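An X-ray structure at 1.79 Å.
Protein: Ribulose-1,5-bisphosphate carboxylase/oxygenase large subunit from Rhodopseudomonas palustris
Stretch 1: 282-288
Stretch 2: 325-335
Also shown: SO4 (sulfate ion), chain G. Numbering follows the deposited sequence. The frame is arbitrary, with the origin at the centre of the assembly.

Stretch 1 282-288: VFPNYGG
Stretch 2, residues 325-335: QRVNELLRFYG

Stretch 1 is the end of a strand, 282-284, running into a type II beta turn from Asn 285 to Gly 288. Stretch 2 carries a helix through residues 327-334. The backbones stay well apart: the CA atoms of Asn 285 and Leu 330 lie 9.2 Å from each other, those of Gly 287 and Arg 326 10.5 Å. The register runs in opposite senses: going from Asn 285 to Gly 287 moves back along stretch 2 from Leu 330 to Arg 326. Side chains fill most of the gap; the two stretches together bury 361 Å², both sides summed.

Tyr 286 is the main bump. Its chi1 is p (62°), chi2 -84°. The ring fills a hollow lined by Leu 330 (m, t), Phe 333 (t, chi2 80°) and Tyr 334, with Arg 326 and Glu 329 also near it. CE1 of Tyr 286 sits over one face of the Phe 333 ring, 3.8 Å from Phe 333 CD2; the ring centroids are 4.7 Å apart and the planes meet at 46°. The same Tyr 286 CE1 is 3.8 Å from Leu 330 CD2. Tyr 286 OH donates to Glu 329 OE2 at 2.6 Å. Glu 329 (t, t) is also held by Arg 326 (m, m, m): Arg 326 NE to Glu 329 OE1 is a 2.6 Å salt bridge, and Arg 326 NH2 donates to Glu 329 OE2 at 3.1 Å. One carboxylate thus ties the tyrosine to the arginine.

Asn 285 (t, chi2 54°) points toward the helix. Its OD1 accepts from Tyr 334 OH at 2.7 Å, a polar bond in a buried setting. Its ND2 lies 3.3 Å from Leu 330 CD2. Tyr 334 is m, chi2 -72°. Phe 283 (p, chi2 101°) starts sideways, but its ring reaches Tyr 334: Phe 283 CZ is 4.0 Å from Tyr 334 CE1, and Tyr 334 OH lies at the phenylalanine ring edge.

Gly 287 has phi/psi 68/0, a positive phi that favours glycine. Gly 335 leaves the helix at 77/-174. Away from the interface, Arg 332 NH1 donates to sulfate O4 at 3.1 Å.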

ATOM      1  N   VAL B 282       3.550 -10.260 -12.175  1.00 26.31           N
ATOM      2  CA  VAL B 282       4.846 -10.767 -11.747  1.00 27.05           C
ATOM      3  C   VAL B 282       4.769 -11.239 -10.292  1.00 27.53           C
ATOM      4  O   VAL B 282       4.127 -10.609  -9.466  1.00 25.98           O
ATOM      5  CB  VAL B 282       5.935  -9.673 -11.884  1.00 29.07           C
ATOM      6  CG1 VAL B 282       7.288 -10.163 -11.370  1.00 29.72           C
ATOM      7  CG2 VAL B 282       6.031  -9.187 -13.327  1.00 27.64           C
ATOM      8  N   PHE B 283       5.415 -12.362  -9.996  1.00 27.21           N
ATOM      9  CA  PHE B 283       5.469 -12.901  -8.638  1.00 25.28           C
ATOM     10  C   PHE B 283       6.687 -13.802  -8.510  1.00 31.74           C
ATOM     11  O   PHE B 283       7.134 -14.409  -9.503  1.00 28.57           O
ATOM     12  CB  PHE B 283       4.201 -13.692  -8.300  1.00 25.86           C
ATOM     13  CG  PHE B 283       3.993 -14.920  -9.165  1.00 27.99           C
ATOM     14  CD1 PHE B 283       4.305 -16.184  -8.688  1.00 29.82           C
ATOM     15  CD2 PHE B 283       3.467 -14.797 -10.435  1.00 24.03           C
ATOM     16  CE1 PHE B 283       4.095 -17.314  -9.479  1.00 28.44           C
ATOM     17  CE2 PHE B 283       3.258 -15.923 -11.241  1.00 30.64           C
ATOM     18  CZ  PHE B 283       3.579 -17.177 -10.758  1.00 30.94           C
ATOM     19  N   PRO B 284       7.234 -13.891  -7.297  1.00 32.10           N
ATOM     20  CA  PRO B 284       8.407 -14.735  -7.064  1.00 33.65           C
ATOM     21  C   PRO B 284       8.025 -16.206  -7.127  1.00 33.29           C
ATOM     22  O   PRO B 284       7.091 -16.649  -6.450  1.00 29.68           O
ATOM     23  CB  PRO B 284       8.866 -14.325  -5.655  1.00 37.56           C
ATOM     24  CG  PRO B 284       7.656 -13.729  -5.010  1.00 32.29           C
ATOM     25  CD  PRO B 284       6.858 -13.098  -6.105  1.00 28.99           C
ATOM     26  N   ASN B 285       8.735 -16.949  -7.972  1.00 30.21           N
ATOM     27  CA  ASN B 285       8.482 -18.369  -8.168  1.00 31.47           C
ATOM     28  C   ASN B 285       8.838 -19.100  -6.884  1.00 35.66           C
ATOM     29  O   ASN B 285       9.591 -18.576  -6.058  1.00 38.88           O
ATOM     30  CB  ASN B 285       9.352 -18.877  -9.330  1.00 28.90           C
ATOM     31  CG  ASN B 285       8.992 -20.285  -9.776  1.00 35.59           C
ATOM     32  OD1 ASN B 285       7.841 -20.581 -10.096  1.00 28.06           O
ATOM     33  ND2 ASN B 285       9.987 -21.160  -9.799  1.00 37.88           N
ATOM     34  N   TYR B 286       8.286 -20.293  -6.688  1.00 32.34           N
ATOM     35  CA  TYR B 286       8.720 -21.119  -5.574  1.00 35.45           C
ATOM     36  C   TYR B 286      10.185 -21.447  -5.816  1.00 36.60           C
ATOM     37  O   TYR B 286      10.644 -21.423  -6.955  1.00 43.84           O
ATOM     38  CB  TYR B 286       7.895 -22.401  -5.493  1.00 35.90           C
ATOM     39  CG  TYR B 286       8.026 -23.272  -6.716  1.00 38.78           C
ATOM     40  CD1 TYR B 286       7.250 -23.034  -7.841  1.00 40.22           C
ATOM     41  CD2 TYR B 286       8.921 -24.334  -6.745  1.00 43.67           C
ATOM     42  CE1 TYR B 286       7.361 -23.823  -8.963  1.00 35.35           C
ATOM     43  CE2 TYR B 286       9.039 -25.138  -7.865  1.00 38.33           C
ATOM     44  CZ  TYR B 286       8.257 -24.874  -8.973  1.00 40.52           C
ATOM     45  OH  TYR B 286       8.361 -25.664 -10.096  1.00 38.18           O
ATOM     46  N   GLY B 287      10.921 -21.742  -4.752  1.00 41.14           N
ATOM     47  CA  GLY B 287      12.316 -22.132  -4.889  1.00 47.36           C
ATOM     48  C   GLY B 287      13.240 -21.026  -5.376  1.00 49.41           C
ATOM     49  O   GLY B 287      14.439 -21.250  -5.554  1.00 50.03           O
ATOM     50  N   GLY B 288      12.684 -19.840  -5.611  1.00 44.78           N
ATOM     51  CA  GLY B 288      13.487 -18.674  -5.930  1.00 48.76           C
ATOM     52  C   GLY B 288      14.036 -18.082  -4.640  1.00 50.32           C
ATOM     53  O   GLY B 288      14.176 -18.792  -3.642  1.00 53.28           O
ATOM     54  N   GLN B 325      18.123 -24.696 -16.938  1.00 48.95           N
ATOM     55  CA  GLN B 325      17.848 -25.989 -16.320  1.00 54.08           C
ATOM     56  C   GLN B 325      16.459 -26.070 -15.688  1.00 50.78           C
ATOM     57  O   GLN B 325      15.985 -27.161 -15.379  1.00 52.77           O
ATOM     58  CB  GLN B 325      18.895 -26.317 -15.249  1.00 56.68           C
ATOM     59  CG  GLN B 325      18.578 -25.728 -13.874  1.00 58.87           C
ATOM     60  CD  GLN B 325      19.236 -26.494 -12.739  1.00 61.37           C
ATOM     61  OE1 GLN B 325      18.716 -26.538 -11.623  1.00 61.31           O
ATOM     62  NE2 GLN B 325      20.386 -27.103 -13.021  1.00 66.44           N
ATOM     63  N   ARG B 326      15.816 -24.923 -15.490  1.00 50.47           N
ATOM     64  CA  ARG B 326      14.533 -24.882 -14.783  1.00 48.69           C
ATOM     65  C   ARG B 326      13.346 -24.869 -15.742  1.00 39.23           C
ATOM     66  O   ARG B 326      12.219 -25.147 -15.337  1.00 38.71           O
ATOM     67  CB  ARG B 326      14.437 -23.647 -13.879  1.00 48.57           C
ATOM     68  CG  ARG B 326      15.528 -23.495 -12.825  1.00 56.69           C
ATOM     69  CD  ARG B 326      15.327 -24.419 -11.627  1.00 53.41           C
ATOM     70  NE  ARG B 326      13.951 -24.435 -11.133  1.00 49.26           N
ATOM     71  CZ  ARG B 326      13.473 -23.639 -10.180  1.00 46.14           C
ATOM     72  NH1 ARG B 326      14.254 -22.731  -9.607  1.00 50.71           N
ATOM     73  NH2 ARG B 326      12.204 -23.749  -9.803  1.00 43.29           N
ATOM     74  N   VAL B 327      13.601 -24.531 -17.001  1.00 40.66           N
ATOM     75  CA  VAL B 327      12.528 -24.307 -17.972  1.00 39.06           C
ATOM     76  C   VAL B 327      11.498 -25.448 -18.100  1.00 38.97           C
ATOM     77  O   VAL B 327      10.300 -25.210 -17.999  1.00 38.91           O
ATOM     78  CB  VAL B 327      13.089 -23.935 -19.360  1.00 40.94           C
ATOM     79  CG1 VAL B 327      12.045 -24.175 -20.442  1.00 41.40           C
ATOM     80  CG2 VAL B 327      13.557 -22.492 -19.369  1.00 44.76           C
ATOM     81  N   ASN B 328      11.944 -26.680 -18.313  1.00 33.52           N
ATOM     82  CA  ASN B 328      10.975 -27.773 -18.436  1.00 37.19           C
ATOM     83  C   ASN B 328      10.161 -28.006 -17.160  1.00 30.70           C
ATOM     84  O   ASN B 328       8.938 -28.168 -17.217  1.00 32.09           O
ATOM     85  CB  ASN B 328      11.637 -29.067 -18.932  1.00 34.74           C
ATOM     86  CG  ASN B 328      12.128 -28.951 -20.357  1.00 40.16           C
ATOM     87  OD1 ASN B 328      11.718 -28.053 -21.094  1.00 36.60           O
ATOM     88  ND2 ASN B 328      13.010 -29.863 -20.757  1.00 39.30           N
ATOM     89  N   GLU B 329      10.844 -28.025 -16.020  1.00 34.44           N
ATOM     90  CA  GLU B 329      10.177 -28.059 -14.714  1.00 34.48           C
ATOM     91  C   GLU B 329       9.042 -27.037 -14.639  1.00 31.63           C
ATOM     92  O   GLU B 329       7.900 -27.372 -14.316  1.00 29.74           O
ATOM     93  CB  GLU B 329      11.179 -27.796 -13.576  1.00 32.91           C
ATOM     94  CG  GLU B 329      10.516 -27.609 -12.190  1.00 33.52           C
ATOM     95  CD  GLU B 329      11.388 -26.850 -11.184  1.00 39.61           C
ATOM     96  OE1 GLU B 329      12.580 -26.613 -11.470  1.00 39.28           O
ATOM     97  OE2 GLU B 329      10.869 -26.492 -10.100  1.00 39.25           O
ATOM     98  N   LEU B 330       9.354 -25.786 -14.946  1.00 31.78           N
ATOM     99  CA  LEU B 330       8.366 -24.730 -14.750  1.00 34.61           C
ATOM    100  C   LEU B 330       7.204 -24.832 -15.733  1.00 32.90           C
ATOM    101  O   LEU B 330       6.075 -24.476 -15.409  1.00 35.11           O
ATOM    102  CB  LEU B 330       9.020 -23.348 -14.794  1.00 32.47           C
ATOM    103  CG  LEU B 330       9.940 -23.089 -13.599  1.00 37.11           C
ATOM    104  CD1 LEU B 330      10.649 -21.764 -13.768  1.00 43.37           C
ATOM    105  CD2 LEU B 330       9.149 -23.119 -12.297  1.00 39.00           C
ATOM    106  N   LEU B 331       7.479 -25.313 -16.941  1.00 34.34           N
ATOM    107  CA  LEU B 331       6.416 -25.477 -17.919  1.00 31.09           C
ATOM    108  C   LEU B 331       5.566 -26.693 -17.590  1.00 29.06           C
ATOM    109  O   LEU B 331       4.371 -26.715 -17.885  1.00 31.56           O
ATOM    110  CB  LEU B 331       6.977 -25.558 -19.335  1.00 34.34           C
ATOM    111  CG  LEU B 331       7.338 -24.227 -20.008  1.00 35.07           C
ATOM    112  CD1 LEU B 331       6.671 -23.036 -19.367  1.00 32.58           C
ATOM    113  CD2 LEU B 331       8.832 -24.019 -20.066  1.00 41.02           C
ATOM    114  N   ARG B 332       6.178 -27.703 -16.974  1.00 29.51           N
ATOM    115  CA  ARG B 332       5.404 -28.828 -16.449  1.00 31.04           C
ATOM    116  C   ARG B 332       4.521 -28.322 -15.311  1.00 29.04           C
ATOM    117  O   ARG B 332       3.343 -28.666 -15.212  1.00 28.02           O
ATOM    118  CB  ARG B 332       6.318 -29.940 -15.941  1.00 31.79           C
ATOM    119  CG  ARG B 332       6.999 -30.739 -17.056  1.00 27.62           C
ATOM    120  CD  ARG B 332       8.108 -31.652 -16.511  1.00 34.54           C
ATOM    121  NE  ARG B 332       8.958 -32.159 -17.596  1.00 30.70           N
ATOM    122  CZ  ARG B 332      10.287 -32.207 -17.552  1.00 32.69           C
ATOM    123  NH1 ARG B 332      10.942 -31.794 -16.474  1.00 37.55           N
ATOM    124  NH2 ARG B 332      10.969 -32.659 -18.590  1.00 31.06           N
ATOM    125  N   PHE B 333       5.110 -27.502 -14.451  1.00 28.32           N
ATOM    126  CA  PHE B 333       4.393 -26.993 -13.292  1.00 30.40           C
ATOM    127  C   PHE B 333       3.220 -26.103 -13.683  1.00 31.00           C
ATOM    128  O   PHE B 333       2.093 -26.298 -13.222  1.00 32.05           O
ATOM    129  CB  PHE B 333       5.336 -26.206 -12.378  1.00 30.41           C
ATOM    130  CG  PHE B 333       4.713 -25.841 -11.062  1.00 32.96           C
ATOM    131  CD1 PHE B 333       4.636 -26.777 -10.045  1.00 30.57           C
ATOM    132  CD2 PHE B 333       4.178 -24.576 -10.853  1.00 32.59           C
ATOM    133  CE1 PHE B 333       4.051 -26.462  -8.834  1.00 32.75           C
ATOM    134  CE2 PHE B 333       3.593 -24.250  -9.647  1.00 35.13           C
ATOM    135  CZ  PHE B 333       3.529 -25.187  -8.632  1.00 38.76           C
ATOM    136  N   TYR B 334       3.492 -25.123 -14.536  1.00 29.79           N
ATOM    137  CA  TYR B 334       2.512 -24.087 -14.834  1.00 31.11           C
ATOM    138  C   TYR B 334       1.682 -24.341 -16.081  1.00 33.31           C
ATOM    139  O   TYR B 334       0.664 -23.690 -16.298  1.00 30.79           O
ATOM    140  CB  TYR B 334       3.212 -22.729 -14.978  1.00 30.98           C
ATOM    141  CG  TYR B 334       3.743 -22.148 -13.683  1.00 32.64           C
ATOM    142  CD1 TYR B 334       2.875 -21.637 -12.726  1.00 33.18           C
ATOM    143  CD2 TYR B 334       5.110 -22.079 -13.434  1.00 31.17           C
ATOM    144  CE1 TYR B 334       3.345 -21.095 -11.542  1.00 34.40           C
ATOM    145  CE2 TYR B 334       5.599 -21.532 -12.241  1.00 31.23           C
ATOM    146  CZ  TYR B 334       4.702 -21.039 -11.301  1.00 34.43           C
ATOM    147  OH  TYR B 334       5.156 -20.491 -10.114  1.00 32.02           O
ATOM    148  N   GLY B 335       2.101 -25.290 -16.912  1.00 30.84           N
ATOM    149  CA  GLY B 335       1.494 -25.395 -18.219  1.00 32.49           C
ATOM    150  C   GLY B 335       2.091 -24.291 -19.064  1.00 30.32           C
ATOM    151  O   GLY B 335       2.985 -23.579 -18.606  1.00 32.90           O
TER
HETATM  152  S   SO4 G 380      14.895 -31.501 -17.708  1.00 59.89           S
HETATM  153  O1  SO4 G 380      15.024 -30.252 -18.460  1.00 52.27           O
HETATM  154  O2  SO4 G 380      16.216 -31.887 -17.208  1.00 57.74           O
HETATM  155  O3  SO4 G 380      14.375 -32.556 -18.567  1.00 48.88           O
HETATM  156  O4  SO4 G 380      13.971 -31.305 -16.589  1.00 50.96           O